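Local coordinates for protein malate synthase (Haloferax volcanii, PDB 5TAO) that catalyses the Claisen condensation of acetyl-CoA with glyoxylate and the hydrolysis of the malyl-CoA intermediate to malate, a step of the glyoxylate cycle, at residues D168-M173 and A220-C225; P122-I127 and M153-E158; S17-E22 and P48-A53; P43-P48 and E80-M85. One frame throughout, in Å; residues are numbered along the deposited sequence.

Interaction 1. Residues D168-M173 and A220-C225. With K (potassium ion), chain J; K (potassium ion), chain K.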
loop_
_atom_site.group_PDB
_atom_site.type_symbol
_atom_site.label_atom_id
_atom_site.label_comp_id
_atom_site.label_asym_id
_atom_site.label_seq_id
_atom_site.Cartn_x
_atom_site.Cartn_y
_atom_site.Cartn_z
ATOM N N ASP A 168 -7.486 -8.306 2.392
ATOM C CA ASP A 168 -6.419 -7.982 1.451
ATOM C C ASP A 168 -5.955 -9.164 0.576
ATOM O O ASP A 168 -4.930 -9.071 -0.081
ATOM C CB ASP A 168 -5.205 -7.385 2.222
ATOM C CG ASP A 168 -4.585 -8.340 3.262
ATOM O OD1 ASP A 168 -4.532 -9.539 2.973
ATOM O OD2 ASP A 168 -4.084 -7.879 4.343
ATOM N N LEU A 169 -6.721 -10.252 0.559
ATOM C CA LEU A 169 -6.288 -11.460 -0.027
ATOM C C LEU A 169 -6.299 -11.379 -1.537
ATOM O O LEU A 169 -5.343 -11.829 -2.141
ATOM C CB LEU A 169 -7.204 -12.535 0.495
ATOM C CG LEU A 169 -7.022 -13.979 0.482
ATOM C CD1 LEU A 169 -5.614 -14.323 0.912
ATOM C CD2 LEU A 169 -8.170 -14.561 1.346
ATOM N N ARG A 170 -7.303 -10.750 -2.162
ATOM C CA ARG A 170 -7.432 -10.860 -3.618
ATOM C C ARG A 170 -6.242 -10.315 -4.356
ATOM O O ARG A 170 -5.823 -10.855 -5.388
ATOM C CB ARG A 170 -8.580 -10.011 -4.130
ATOM C CG ARG A 170 -9.892 -10.631 -3.929
ATOM C CD ARG A 170 -10.922 -9.519 -3.738
ATOM N NE ARG A 170 -11.042 -8.613 -4.860
ATOM C CZ ARG A 170 -11.480 -8.969 -6.055
ATOM N NH1 ARG A 170 -11.787 -10.239 -6.308
ATOM N NH2 ARG A 170 -11.623 -8.038 -6.992
ATOM N N ASP A 171 -5.829 -9.153 -3.903
ATOM C CA ASP A 171 -4.656 -8.523 -4.372
ATOM C C ASP A 171 -3.282 -9.152 -3.913
ATOM O O ASP A 171 -2.339 -9.188 -4.682
ATOM C CB ASP A 171 -4.698 -7.114 -3.909
ATOM C CG ASP A 171 -5.791 -6.266 -4.664
ATOM O OD1 ASP A 171 -6.316 -6.628 -5.784
ATOM O OD2 ASP A 171 -6.096 -5.211 -4.073
ATOM N N GLU A 172 -3.188 -9.644 -2.696
ATOM C CA GLU A 172 -1.967 -10.302 -2.298
ATOM C C GLU A 172 -1.773 -11.608 -3.066
ATOM O O GLU A 172 -0.648 -11.893 -3.463
ATOM C CB GLU A 172 -1.950 -10.551 -0.788
ATOM C CG GLU A 172 -1.932 -9.297 0.085
ATOM C CD GLU A 172 -0.586 -8.563 0.188
ATOM O OE1 GLU A 172 0.522 -9.101 -0.130
ATOM O OE2 GLU A 172 -0.632 -7.393 0.621
ATOM N N MET A 173 -2.861 -12.372 -3.285
ATOM C CA MET A 173 -2.856 -13.626 -4.045
ATOM C C MET A 173 -2.322 -13.520 -5.412
ATOM O O MET A 173 -1.877 -14.510 -5.995
ATOM C CB MET A 173 -4.266 -14.175 -4.250
ATOM C CG MET A 173 -4.861 -14.813 -3.003
ATOM S SD MET A 173 -6.611 -15.264 -3.193
ATOM C CE MET A 173 -6.360 -16.388 -4.526
ATOM N N ALA A 220 -14.322 -15.254 1.529
ATOM C CA ALA A 220 -14.315 -16.360 0.616
ATOM C C ALA A 220 -14.886 -15.960 -0.746
ATOM O O ALA A 220 -14.319 -16.263 -1.759
ATOM C CB ALA A 220 -15.007 -17.539 1.239
ATOM N N SER A 221 -15.988 -15.245 -0.772
ATOM C CA SER A 221 -16.542 -14.862 -2.035
ATOM C C SER A 221 -15.669 -13.800 -2.771
ATOM O O SER A 221 -15.631 -13.795 -3.984
ATOM C CB SER A 221 -17.970 -14.386 -1.819
ATOM O OG SER A 221 -18.725 -15.357 -1.068
ATOM N N ALA A 222 -14.950 -12.948 -2.036
ATOM C CA ALA A 222 -14.110 -11.986 -2.640
ATOM C C ALA A 222 -12.893 -12.623 -3.220
ATOM O O ALA A 222 -12.320 -12.128 -4.241
ATOM C CB ALA A 222 -13.728 -10.921 -1.660
ATOM N N ALA A 223 -12.451 -13.689 -2.605
ATOM C CA ALA A 223 -11.224 -14.259 -3.116
ATOM C C ALA A 223 -11.331 -15.564 -3.889
ATOM O O ALA A 223 -10.296 -16.149 -4.129
ATOM C CB ALA A 223 -10.269 -14.434 -1.974
ATOM N N GLY A 224 -12.523 -16.082 -4.205
ATOM C CA GLY A 224 -12.621 -17.426 -4.854
ATOM C C GLY A 224 -12.276 -18.643 -3.975
ATOM O O GLY A 224 -11.796 -19.608 -4.469
ATOM N N CYS A 225 -12.551 -18.580 -2.671
ATOM C CA CYS A 225 -12.328 -19.628 -1.726
ATOM C C CYS A 225 -13.671 -20.140 -1.267
ATOM O O CYS A 225 -14.682 -19.571 -1.619
ATOM C CB CYS A 225 -11.570 -19.034 -0.517
ATOM S SG CYS A 225 -9.844 -18.666 -0.951
HETATM K K K J . 0.458 -15.574 -6.810
HETATM K K K K . -19.674 -17.085 0.824
HETATM O O HOH W 1 -19.292 -16.488 -1.887
#
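Two torsion settings bring Leu-169 and Met-173 onto the methyl of Ala-223. Leu-169 holds CG trans to its own nitrogen (chi1 -163°), which leads CD2 to 3.9 Å from Ala-223 CB. Met-173 puts CG trans to the carbonyl carbon (chi1 -75°) and then runs straight on (chi2 172°), which carries its SD to Ala-223 CB at the same 3.9 Å. The methyl is thus gripped by a branched carbon and a thioether, neighbours one helical turn apart, linked by the bond from Met-173 N to Leu-169 O.

Arg-170, the third contributor, bends at chi2 and chi3 so that its chain comes across to the last turn of the other helix: CD packs on Ala-222 CB at 3.8 Å and CG on Ala-223 CA at 3.9 Å. Its NH1 points at Ala-222 O, but that oxygen is modelled too close to Arg-170 CG, so this bond remains doubtful. The nearest backbones, at Arg-170 and Ala-223, have CA atoms 5.1 Å apart, a spacing consistent with the small side chains of Ala-222 and Ala-223.

Each segment also feeds a potassium ion: Met-173 O binds one at 2.7 Å and Ser-221 OG another. Far from the annotated sites, the contact joins the short helix 169-172 to the C-terminal end of helix 210-223. Leu-169 also touches helix 127-143 and, together with Cys-225, strand 183-188, while Leu-164 of the second subunit packs on Ala-222.

Interaction 2. Residues P122-I127 and M153-E158. With PB (lead (II) ion), chain G; GLV (glyoxylic acid), chain E; GLV (glyoxylic acid), chain C.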
loop_
_atom_site.group_PDB
_atom_site.type_symbol
_atom_site.label_atom_id
_atom_site.label_comp_id
_atom_site.label_asym_id
_atom_site.label_seq_id
_atom_site.Cartn_x
_atom_site.Cartn_y
_atom_site.Cartn_z
ATOM N N PRO A 122 -3.497 -24.418 10.531
ATOM C CA PRO A 122 -4.192 -23.700 11.586
ATOM C C PRO A 122 -3.388 -22.490 12.088
ATOM O O PRO A 122 -2.241 -22.369 11.771
ATOM C CB PRO A 122 -4.219 -24.736 12.722
ATOM C CG PRO A 122 -2.916 -25.433 12.541
ATOM C CD PRO A 122 -2.706 -25.532 11.069
ATOM N N GLU A 123 -4.018 -21.677 12.919
ATOM C CA GLU A 123 -3.376 -20.644 13.697
ATOM C C GLU A 123 -2.609 -19.611 12.863
ATOM O O GLU A 123 -1.642 -19.044 13.344
ATOM C CB GLU A 123 -2.498 -21.244 14.832
ATOM C CG GLU A 123 -3.240 -22.219 15.803
ATOM C CD GLU A 123 -4.079 -21.473 16.774
ATOM O OE1 GLU A 123 -4.879 -22.128 17.440
ATOM O OE2 GLU A 123 -3.982 -20.184 16.869
ATOM N N VAL A 124 -3.017 -19.399 11.625
ATOM C CA VAL A 124 -2.370 -18.463 10.789
ATOM C C VAL A 124 -2.629 -16.993 11.322
ATOM O O VAL A 124 -3.513 -16.733 12.099
ATOM C CB VAL A 124 -2.766 -18.585 9.343
ATOM C CG1 VAL A 124 -2.314 -19.922 8.779
ATOM C CG2 VAL A 124 -4.270 -18.349 9.099
ATOM N N GLY A 125 -1.799 -16.085 10.901
ATOM C CA GLY A 125 -1.863 -14.722 11.394
ATOM C C GLY A 125 -2.190 -13.754 10.263
ATOM O O GLY A 125 -3.118 -13.981 9.508
ATOM N N GLY A 126 -1.436 -12.671 10.172
ATOM C CA GLY A 126 -1.553 -11.722 9.058
ATOM C C GLY A 126 -1.090 -12.312 7.778
ATOM O O GLY A 126 -0.533 -13.412 7.754
ATOM N N ILE A 127 -1.320 -11.594 6.694
ATOM C CA ILE A 127 -1.114 -12.133 5.374
ATOM C C ILE A 127 0.342 -12.536 5.171
ATOM O O ILE A 127 0.587 -13.555 4.529
ATOM C CB ILE A 127 -1.632 -11.195 4.274
ATOM C CG1 ILE A 127 -1.715 -11.885 2.921
ATOM C CG2 ILE A 127 -0.798 -9.920 4.204
ATOM C CD1 ILE A 127 -2.755 -12.990 2.872
ATOM N N MET A 153 -4.083 -25.320 -0.213
ATOM C CA MET A 153 -3.949 -24.881 1.142
ATOM C C MET A 153 -5.278 -24.378 1.677
ATOM O O MET A 153 -5.961 -23.505 1.044
ATOM C CB MET A 153 -2.885 -23.736 1.212
ATOM C CG MET A 153 -2.608 -23.126 2.583
ATOM S SD MET A 153 -1.335 -21.821 2.433
ATOM C CE MET A 153 -1.882 -20.649 3.610
ATOM N N SER A 154 -5.590 -24.780 2.901
ATOM C CA SER A 154 -6.785 -24.340 3.552
ATOM C C SER A 154 -6.295 -23.767 4.838
ATOM O O SER A 154 -5.277 -24.239 5.335
ATOM C CB SER A 154 -7.844 -25.440 3.754
ATOM O OG SER A 154 -8.435 -25.797 2.508
ATOM N N VAL A 155 -6.959 -22.741 5.372
ATOM C CA VAL A 155 -6.511 -22.208 6.618
ATOM C C VAL A 155 -7.608 -22.222 7.627
ATOM O O VAL A 155 -8.732 -22.119 7.266
ATOM C CB VAL A 155 -5.960 -20.760 6.467
ATOM C CG1 VAL A 155 -4.875 -20.692 5.423
ATOM C CG2 VAL A 155 -7.041 -19.833 6.048
ATOM N N ILE A 156 -7.260 -22.267 8.906
ATOM C CA ILE A 156 -8.192 -22.023 9.956
ATOM C C ILE A 156 -8.038 -20.560 10.456
ATOM O O ILE A 156 -6.957 -20.147 10.839
ATOM C CB ILE A 156 -7.964 -22.884 11.196
ATOM C CG1 ILE A 156 -7.741 -24.379 10.903
ATOM C CG2 ILE A 156 -9.174 -22.793 12.084
ATOM C CD1 ILE A 156 -8.811 -25.026 10.145
ATOM N N ILE A 157 -9.150 -19.829 10.478
ATOM C CA ILE A 157 -9.175 -18.424 10.894
ATOM C C ILE A 157 -9.462 -18.484 12.413
ATOM O O ILE A 157 -10.580 -18.773 12.830
ATOM C CB ILE A 157 -10.270 -17.598 10.128
ATOM C CG1 ILE A 157 -10.115 -17.653 8.600
ATOM C CG2 ILE A 157 -10.366 -16.139 10.650
ATOM C CD1 ILE A 157 -8.762 -17.189 8.041
ATOM N N GLU A 158 -8.445 -18.244 13.229
ATOM C CA GLU A 158 -8.612 -18.353 14.698
ATOM C C GLU A 158 -7.825 -17.290 15.417
ATOM O O GLU A 158 -7.420 -17.442 16.572
ATOM C CB GLU A 158 -8.248 -19.770 15.193
ATOM C CG GLU A 158 -7.270 -20.531 14.367
ATOM C CD GLU A 158 -7.130 -22.036 14.791
ATOM O OE1 GLU A 158 -7.966 -22.627 15.497
ATOM O OE2 GLU A 158 -6.105 -22.575 14.386
HETATM PB PB PB G . -5.925 -24.390 16.748
HETATM C C1 GLV E . -3.443 -23.833 20.087
HETATM O O1 GLV E . -2.394 -23.445 19.555
HETATM C C2 GLV E . -4.514 -24.523 19.314
HETATM O O2 GLV E . -5.500 -24.936 19.997
HETATM O O3 GLV E . -4.507 -24.679 18.063
HETATM C C1 GLV C . -10.679 -24.918 16.602
HETATM O O1 GLV C . -10.429 -23.691 16.679
HETATM C C2 GLV C . -9.632 -25.988 16.496
HETATM O O2 GLV C . -9.869 -27.235 16.709
HETATM O O3 GLV C . -8.463 -25.622 16.256
HETATM O O HOH W 2 -5.399 -18.649 18.104
HETATM O O HOH W 3 -5.867 -18.317 12.412
#
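Pro-122 and Val-124 meet strand 152-157 where the loop after strand 118-121 of the TIM barrel turns into the active site. The contact has a dry half and a half lined by waters and metal. On the dry half Pro-122 CA lies 3.7 Å from Ile-156 CG1, while CG2 of Val-124, crossing Val-155 at about a right angle, sits 3.9 Å from Val-155 CB. Trp-130 of helix 127-143 and Ala-162 of helix 160-166 pack on Val-124 as well.

The other half is polar. Water 3 bridges the two backbones, donating to Val-124 O and Ile-156 O and accepting from Glu-158 N. Nearer the ligands, the carboxylates of Glu-123 and Glu-158 are stacked with planes 27° apart, two like charges whose approach is probably tolerated because of the cations beside them. Glu-123 OE1 binds the lead ion at 2.6 Å, with Asp-192 and O3 of a glyoxylate as its other ligands, and Arg-89 forms a salt bridge with Glu-123 OE2. The side chain of Glu-123 doubles back at chi2 (-77°), which brings its acid group beside that of Glu-158. Glu-158, a ligand of magnesium and glyoxylate in this enzyme, has OE1 2.9 Å from O1 of a second glyoxylate. Its OE2 offers the anti lone pair to Glu-123 N at 2.7 Å, in a bent bond of 132° at the hydrogen.

Interaction 3. Residues S17-E22 and P48-A53. With GLV (glyoxylic acid), chain E; GLV (glyoxylic acid), chain C.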
loop_
_atom_site.group_PDB
_atom_site.type_symbol
_atom_site.label_atom_id
_atom_site.label_comp_id
_atom_site.label_asym_id
_atom_site.label_seq_id
_atom_site.Cartn_x
_atom_site.Cartn_y
_atom_site.Cartn_z
ATOM N N SER A 17 -10.249 -36.282 12.209
ATOM C CA SER A 17 -9.943 -37.542 12.924
ATOM C C SER A 17 -8.599 -37.439 13.577
ATOM O O SER A 17 -7.685 -36.933 12.971
ATOM C CB SER A 17 -9.925 -38.716 11.944
ATOM O OG SER A 17 -11.184 -38.753 11.305
ATOM N N PRO A 18 -8.459 -37.900 14.826
ATOM C CA PRO A 18 -7.132 -37.975 15.460
ATOM C C PRO A 18 -6.170 -38.929 14.756
ATOM O O PRO A 18 -6.595 -39.905 14.120
ATOM C CB PRO A 18 -7.403 -38.491 16.875
ATOM C CG PRO A 18 -8.859 -38.776 16.970
ATOM C CD PRO A 18 -9.558 -38.365 15.697
ATOM N N THR A 19 -4.872 -38.639 14.792
ATOM C CA THR A 19 -3.994 -39.372 13.895
ATOM C C THR A 19 -3.242 -40.508 14.639
ATOM O O THR A 19 -2.707 -41.379 13.995
ATOM C CB THR A 19 -2.978 -38.444 13.231
ATOM O OG1 THR A 19 -2.244 -37.741 14.242
ATOM C CG2 THR A 19 -3.696 -37.416 12.322
ATOM N N ALA A 20 -3.111 -40.353 15.956
ATOM C CA ALA A 20 -2.378 -41.213 16.852
ATOM C C ALA A 20 -2.999 -41.094 18.227
ATOM O O ALA A 20 -2.847 -40.085 18.913
ATOM C CB ALA A 20 -0.901 -40.868 16.903
ATOM N N VAL A 21 -3.739 -42.125 18.639
ATOM C CA VAL A 21 -4.333 -42.119 19.984
ATOM C C VAL A 21 -3.483 -43.070 20.830
ATOM O O VAL A 21 -3.160 -44.136 20.343
ATOM C CB VAL A 21 -5.792 -42.575 19.897
ATOM C CG1 VAL A 21 -6.441 -42.534 21.273
ATOM C CG2 VAL A 21 -6.552 -41.666 18.945
ATOM N N GLU A 22 -3.083 -42.697 22.048
ATOM C CA GLU A 22 -2.079 -43.496 22.822
ATOM C C GLU A 22 -2.682 -44.662 23.637
ATOM O O GLU A 22 -3.891 -44.723 23.801
ATOM C CB GLU A 22 -1.207 -42.586 23.726
ATOM C CG GLU A 22 -1.928 -41.909 24.910
ATOM C CD GLU A 22 -1.752 -40.368 25.006
ATOM O OE1 GLU A 22 -0.829 -39.769 24.395
ATOM O OE2 GLU A 22 -2.579 -39.732 25.710
ATOM N N PRO A 48 -7.544 -35.804 8.403
ATOM C CA PRO A 48 -6.668 -36.400 9.382
ATOM C C PRO A 48 -5.961 -35.323 10.089
ATOM O O PRO A 48 -5.189 -34.583 9.437
ATOM C CB PRO A 48 -5.671 -37.177 8.516
ATOM C CG PRO A 48 -6.504 -37.664 7.454
ATOM C CD PRO A 48 -7.367 -36.481 7.113
ATOM N N ASP A 49 -6.186 -35.236 11.389
ATOM C CA ASP A 49 -5.810 -34.116 12.176
ATOM C C ASP A 49 -4.629 -34.233 13.098
ATOM O O ASP A 49 -4.809 -34.531 14.266
ATOM C CB ASP A 49 -7.027 -33.636 12.996
ATOM C CG ASP A 49 -6.770 -32.280 13.718
ATOM O OD1 ASP A 49 -5.781 -31.612 13.378
ATOM O OD2 ASP A 49 -7.521 -31.882 14.611
ATOM N N ASN A 50 -3.438 -33.846 12.624
ATOM C CA ASN A 50 -2.222 -33.853 13.412
ATOM C C ASN A 50 -1.924 -32.689 14.371
ATOM O O ASN A 50 -0.840 -32.600 14.919
ATOM C CB ASN A 50 -1.001 -34.049 12.504
ATOM C CG ASN A 50 0.032 -34.972 13.133
ATOM O OD1 ASN A 50 -0.340 -35.984 13.748
ATOM N ND2 ASN A 50 1.306 -34.661 12.972
ATOM N N GLU A 51 -2.896 -31.810 14.575
ATOM C CA GLU A 51 -2.784 -30.674 15.459
ATOM C C GLU A 51 -3.750 -30.895 16.602
ATOM O O GLU A 51 -3.524 -31.803 17.370
ATOM C CB GLU A 51 -3.060 -29.340 14.714
ATOM C CG GLU A 51 -2.650 -28.086 15.524
ATOM C CD GLU A 51 -3.749 -27.060 15.692
ATOM O OE1 GLU A 51 -4.925 -27.404 15.453
ATOM O OE2 GLU A 51 -3.452 -25.877 16.041
ATOM N N ASP A 52 -4.822 -30.122 16.765
ATOM C CA ASP A 52 -5.422 -30.141 18.085
ATOM C C ASP A 52 -6.063 -31.534 18.437
ATOM O O ASP A 52 -6.198 -31.837 19.595
ATOM C CB ASP A 52 -6.487 -29.048 18.375
ATOM C CG ASP A 52 -5.989 -27.573 18.239
ATOM O OD1 ASP A 52 -4.821 -27.317 18.458
ATOM O OD2 ASP A 52 -6.902 -26.714 17.997
ATOM N N ALA A 53 -6.465 -32.344 17.472
ATOM C CA ALA A 53 -7.121 -33.633 17.781
ATOM C C ALA A 53 -6.172 -34.696 18.335
ATOM O O ALA A 53 -6.625 -35.620 18.948
ATOM C CB ALA A 53 -7.879 -34.181 16.584
HETATM C C1 GLV E . -3.443 -23.833 20.087
HETATM O O1 GLV E . -2.394 -23.445 19.555
HETATM C C2 GLV E . -4.514 -24.523 19.314
HETATM O O2 GLV E . -5.500 -24.936 19.997
HETATM O O3 GLV E . -4.507 -24.679 18.063
HETATM C C1 GLV C . -10.679 -24.918 16.602
HETATM O O1 GLV C . -10.429 -23.691 16.679
HETATM C C2 GLV C . -9.632 -25.988 16.496
HETATM O O2 GLV C . -9.869 -27.235 16.709
HETATM O O3 GLV C . -8.463 -25.622 16.256
#
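At the C-terminal ends of neighbouring parallel strands of the TIM barrel, the rim that carries the active site, Ser-17 pairs with Pro-48 in a beta bridge. One of its bonds, from Asp-49 N to Ser-17 O, is 2.8 Å and nearly straight (161°). Past this bridge the contact is made largely by side chains against backbone. Pro-18 CB rests 3.6 Å from Ala-53 O, and Thr-19 CG2 lies against the peptide of Asp-49, 3.4 Å from Asp-49 C.

Ser-17 belongs to the acetyl-CoA site and Asp-52 to the magnesium site, so residues of both sites lie on adjoining strand ends. The turn between strand and metal ligand is held by Asp-49: OD1 accepts from Glu-51 N in an Asx turn, OD2 accepts from Ala-53 N, both met from above the carboxylate plane, and Arg-84 forms a salt bridge to OD2. This second-shell acid fixes the loop in which Glu-51 OE2 comes 2.6 Å from O3 of one glyoxylate and Asp-52 OD2 2.6 Å from O3 of the other.

On the side toward helix 59-73, Thr-19 sets OG1 between its nitrogen and carbonyl carbon (chi1 56°), whence it donates to Asn-50 OD1 at 2.6 Å, in the carbonyl plane.

Interaction 4. Residues P43-P48 and E80-M85; sequences PDVWVP and EIHPRM. With GLV (glyoxylic acid), chain C.
This is a parallel strand pairing, 45-49 with 80-81, continued past the end of the shorter strand into the active site. Val-45 bridges Glu-80 and Trp-46 bridges Ile-81, each with CA atoms 5.0 Å apart. Four backbone bonds zip the segments together: Glu-80 N to Asp-44 O, Trp-46 N to Glu-80 O, His-82 N to Trp-46 O (2.9 Å, 174°) and Arg-84 N to Pro-48 O. In the first and last the donor is tilted 29° from the carbonyl plane.

Ile-81 lies side by side with Trp-46, its CG2 4.1 Å from Trp-46 CE3, and the same methyl meets Pro-48 CD, which lies over one face of the indole, 3.8 Å above the plane at its centre. Trp-46 NE1 reaches over to Ser-17 of strand 13-18. The strands belong to a beta-alpha-beta unit of the TIM barrel, with helix 59-73 as the crossover.

On the face bearing Val-45 and Glu-80, Val-45 CG1 touches His-82 CD2 at 3.8 Å. The imidazole is fixed in rotation by Glu-80 OE1, which accepts from NE2 at 2.7 Å in the plane of the ring. Farther on, Val-47 CG1 packs 3.6 Å from Arg-84 CB. The arginine chain bends at chi3 (76°), and its guanidinium, paired with Asp-49, donates from NH1 to glyoxylate O3 at 3.1 Å, edge-on and near its plane.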
loop_
_atom_site.group_PDB
_atom_site.type_symbol
_atom_site.label_atom_id
_atom_site.label_comp_id
_atom_site.label_asym_id
_atom_site.label_seq_id
_atom_site.Cartn_x
_atom_site.Cartn_y
_atom_site.Cartn_z
ATOM N N PRO A 43 -17.407 -37.527 4.640
ATOM C CA PRO A 43 -17.312 -36.034 4.480
ATOM C C PRO A 43 -16.891 -35.609 3.092
ATOM O O PRO A 43 -16.167 -36.333 2.410
ATOM C CB PRO A 43 -16.270 -35.646 5.540
ATOM C CG PRO A 43 -15.380 -36.844 5.647
ATOM C CD PRO A 43 -16.381 -38.012 5.562
ATOM N N ASP A 44 -17.326 -34.438 2.641
ATOM C CA ASP A 44 -16.798 -33.902 1.445
ATOM C C ASP A 44 -15.298 -33.708 1.609
ATOM O O ASP A 44 -14.519 -33.984 0.704
ATOM C CB ASP A 44 -17.516 -32.627 1.097
ATOM C CG ASP A 44 -18.888 -32.884 0.523
ATOM O OD1 ASP A 44 -19.120 -33.965 -0.097
ATOM O OD2 ASP A 44 -19.705 -31.968 0.590
ATOM N N VAL A 45 -14.881 -33.348 2.807
ATOM C CA VAL A 45 -13.491 -33.153 3.086
ATOM C C VAL A 45 -13.140 -33.844 4.359
ATOM O O VAL A 45 -13.709 -33.561 5.429
ATOM C CB VAL A 45 -13.195 -31.626 3.187
ATOM C CG1 VAL A 45 -11.798 -31.423 3.686
ATOM C CG2 VAL A 45 -13.343 -31.019 1.822
ATOM N N TRP A 46 -12.132 -34.699 4.295
ATOM C CA TRP A 46 -11.734 -35.423 5.489
ATOM C C TRP A 46 -10.379 -34.924 5.814
ATOM O O TRP A 46 -9.489 -34.802 4.936
ATOM C CB TRP A 46 -11.686 -36.971 5.200
ATOM C CG TRP A 46 -11.186 -37.788 6.365
ATOM C CD1 TRP A 46 -11.484 -37.607 7.681
ATOM C CD2 TRP A 46 -10.284 -38.887 6.312
ATOM N NE1 TRP A 46 -10.798 -38.530 8.453
ATOM C CE2 TRP A 46 -10.017 -39.283 7.626
ATOM C CE3 TRP A 46 -9.618 -39.553 5.252
ATOM C CZ2 TRP A 46 -9.167 -40.370 7.926
ATOM C CZ3 TRP A 46 -8.779 -40.609 5.538
ATOM C CH2 TRP A 46 -8.530 -40.991 6.866
ATOM N N VAL A 47 -10.210 -34.656 7.086
ATOM C CA VAL A 47 -9.050 -34.020 7.645
ATOM C C VAL A 47 -8.476 -34.883 8.743
ATOM O O VAL A 47 -8.872 -34.744 9.885
ATOM C CB VAL A 47 -9.423 -32.644 8.307
ATOM C CG1 VAL A 47 -8.241 -31.964 8.969
ATOM C CG2 VAL A 47 -10.125 -31.718 7.305
ATOM N N PRO A 48 -7.544 -35.804 8.403
ATOM C CA PRO A 48 -6.668 -36.400 9.382
ATOM C C PRO A 48 -5.961 -35.323 10.089
ATOM O O PRO A 48 -5.189 -34.583 9.437
ATOM C CB PRO A 48 -5.671 -37.177 8.516
ATOM C CG PRO A 48 -6.504 -37.664 7.454
ATOM C CD PRO A 48 -7.367 -36.481 7.113
ATOM N N GLU A 80 -12.403 -35.774 -0.419
ATOM C CA GLU A 80 -11.068 -35.298 -0.688
ATOM C C GLU A 80 -10.421 -35.326 0.621
ATOM O O GLU A 80 -11.056 -35.089 1.632
ATOM C CB GLU A 80 -11.073 -33.849 -1.160
ATOM C CG GLU A 80 -11.547 -33.585 -2.593
ATOM C CD GLU A 80 -11.285 -32.102 -3.007
ATOM O OE1 GLU A 80 -10.604 -31.324 -2.263
ATOM O OE2 GLU A 80 -11.753 -31.694 -4.085
ATOM N N ILE A 81 -9.138 -35.592 0.612
ATOM C CA ILE A 81 -8.375 -35.691 1.815
ATOM C C ILE A 81 -7.358 -34.487 2.019
ATOM O O ILE A 81 -6.455 -34.253 1.243
ATOM C CB ILE A 81 -7.624 -37.009 1.809
ATOM C CG1 ILE A 81 -8.587 -38.200 1.451
ATOM C CG2 ILE A 81 -6.980 -37.244 3.141
ATOM C CD1 ILE A 81 -7.905 -39.536 1.461
ATOM N N HIS A 82 -7.492 -33.806 3.139
ATOM C CA HIS A 82 -6.683 -32.620 3.440
ATOM C C HIS A 82 -6.272 -32.691 4.870
ATOM O O HIS A 82 -6.948 -32.213 5.712
ATOM C CB HIS A 82 -7.475 -31.353 3.237
ATOM C CG HIS A 82 -7.981 -31.130 1.849
ATOM N ND1 HIS A 82 -7.442 -30.215 0.983
ATOM C CD2 HIS A 82 -8.996 -31.712 1.180
ATOM C CE1 HIS A 82 -8.112 -30.220 -0.144
ATOM N NE2 HIS A 82 -9.066 -31.116 -0.053
ATOM N N PRO A 83 -5.147 -33.327 5.172
ATOM C CA PRO A 83 -4.744 -33.411 6.547
ATOM C C PRO A 83 -4.354 -32.057 7.173
ATOM O O PRO A 83 -3.742 -31.227 6.457
ATOM C CB PRO A 83 -3.478 -34.224 6.468
ATOM C CG PRO A 83 -3.532 -34.951 5.237
ATOM C CD PRO A 83 -4.213 -34.019 4.297
ATOM N N ARG A 84 -4.577 -31.895 8.479
ATOM C CA ARG A 84 -4.214 -30.707 9.168
ATOM C C ARG A 84 -2.899 -30.916 9.839
ATOM O O ARG A 84 -2.725 -31.870 10.611
ATOM C CB ARG A 84 -5.256 -30.235 10.161
ATOM C CG ARG A 84 -4.778 -29.068 10.987
ATOM C CD ARG A 84 -5.896 -28.330 11.684
ATOM N NE ARG A 84 -6.433 -29.019 12.845
ATOM C CZ ARG A 84 -7.269 -28.470 13.728
ATOM N NH1 ARG A 84 -7.608 -27.174 13.697
ATOM N NH2 ARG A 84 -7.721 -29.181 14.708
ATOM N N MET A 85 -1.958 -30.017 9.538
ATOM C CA MET A 85 -0.620 -29.998 10.120
ATOM C C MET A 85 -0.527 -29.044 11.265
ATOM O O MET A 85 -1.420 -28.244 11.458
ATOM C CB MET A 85 0.368 -29.541 9.061
ATOM C CG MET A 85 0.395 -30.369 7.818
ATOM S SD MET A 85 1.239 -31.927 8.103
ATOM C CE MET A 85 -0.154 -33.039 8.430
HETATM C C1 GLV C . -10.679 -24.918 16.602
HETATM O O1 GLV C . -10.429 -23.691 16.679
HETATM C C2 GLV C . -9.632 -25.988 16.496
HETATM O O2 GLV C . -9.869 -27.235 16.709
HETATM O O3 GLV C . -8.463 -25.622 16.256
#

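Overall arrangement
From the N terminus, interaction 3 is the first to close, bringing 48-53 back to 17-22 around helix 29-36. Before it does, interaction 4 has opened at 43-48, and it closes at 80-85 after helix 59-73; the two therefore cross, share Pro-48 and line up strands 13-18, 45-49 and 80-81 in one sheet. Interaction 2 follows in series, closing around helix 127-143 and adding strand 152-157. Its Pro-122 packs against Met-85 and Glu-51. Interactions 2, 3 and 4 all reach the same glyoxylate. Interaction 1 closes last, around strand 183-188, helix 190-197 and most of helix 210-223; about 19 Å from interaction 3 at the nearest atoms, it touches interaction 2 through Ile-127.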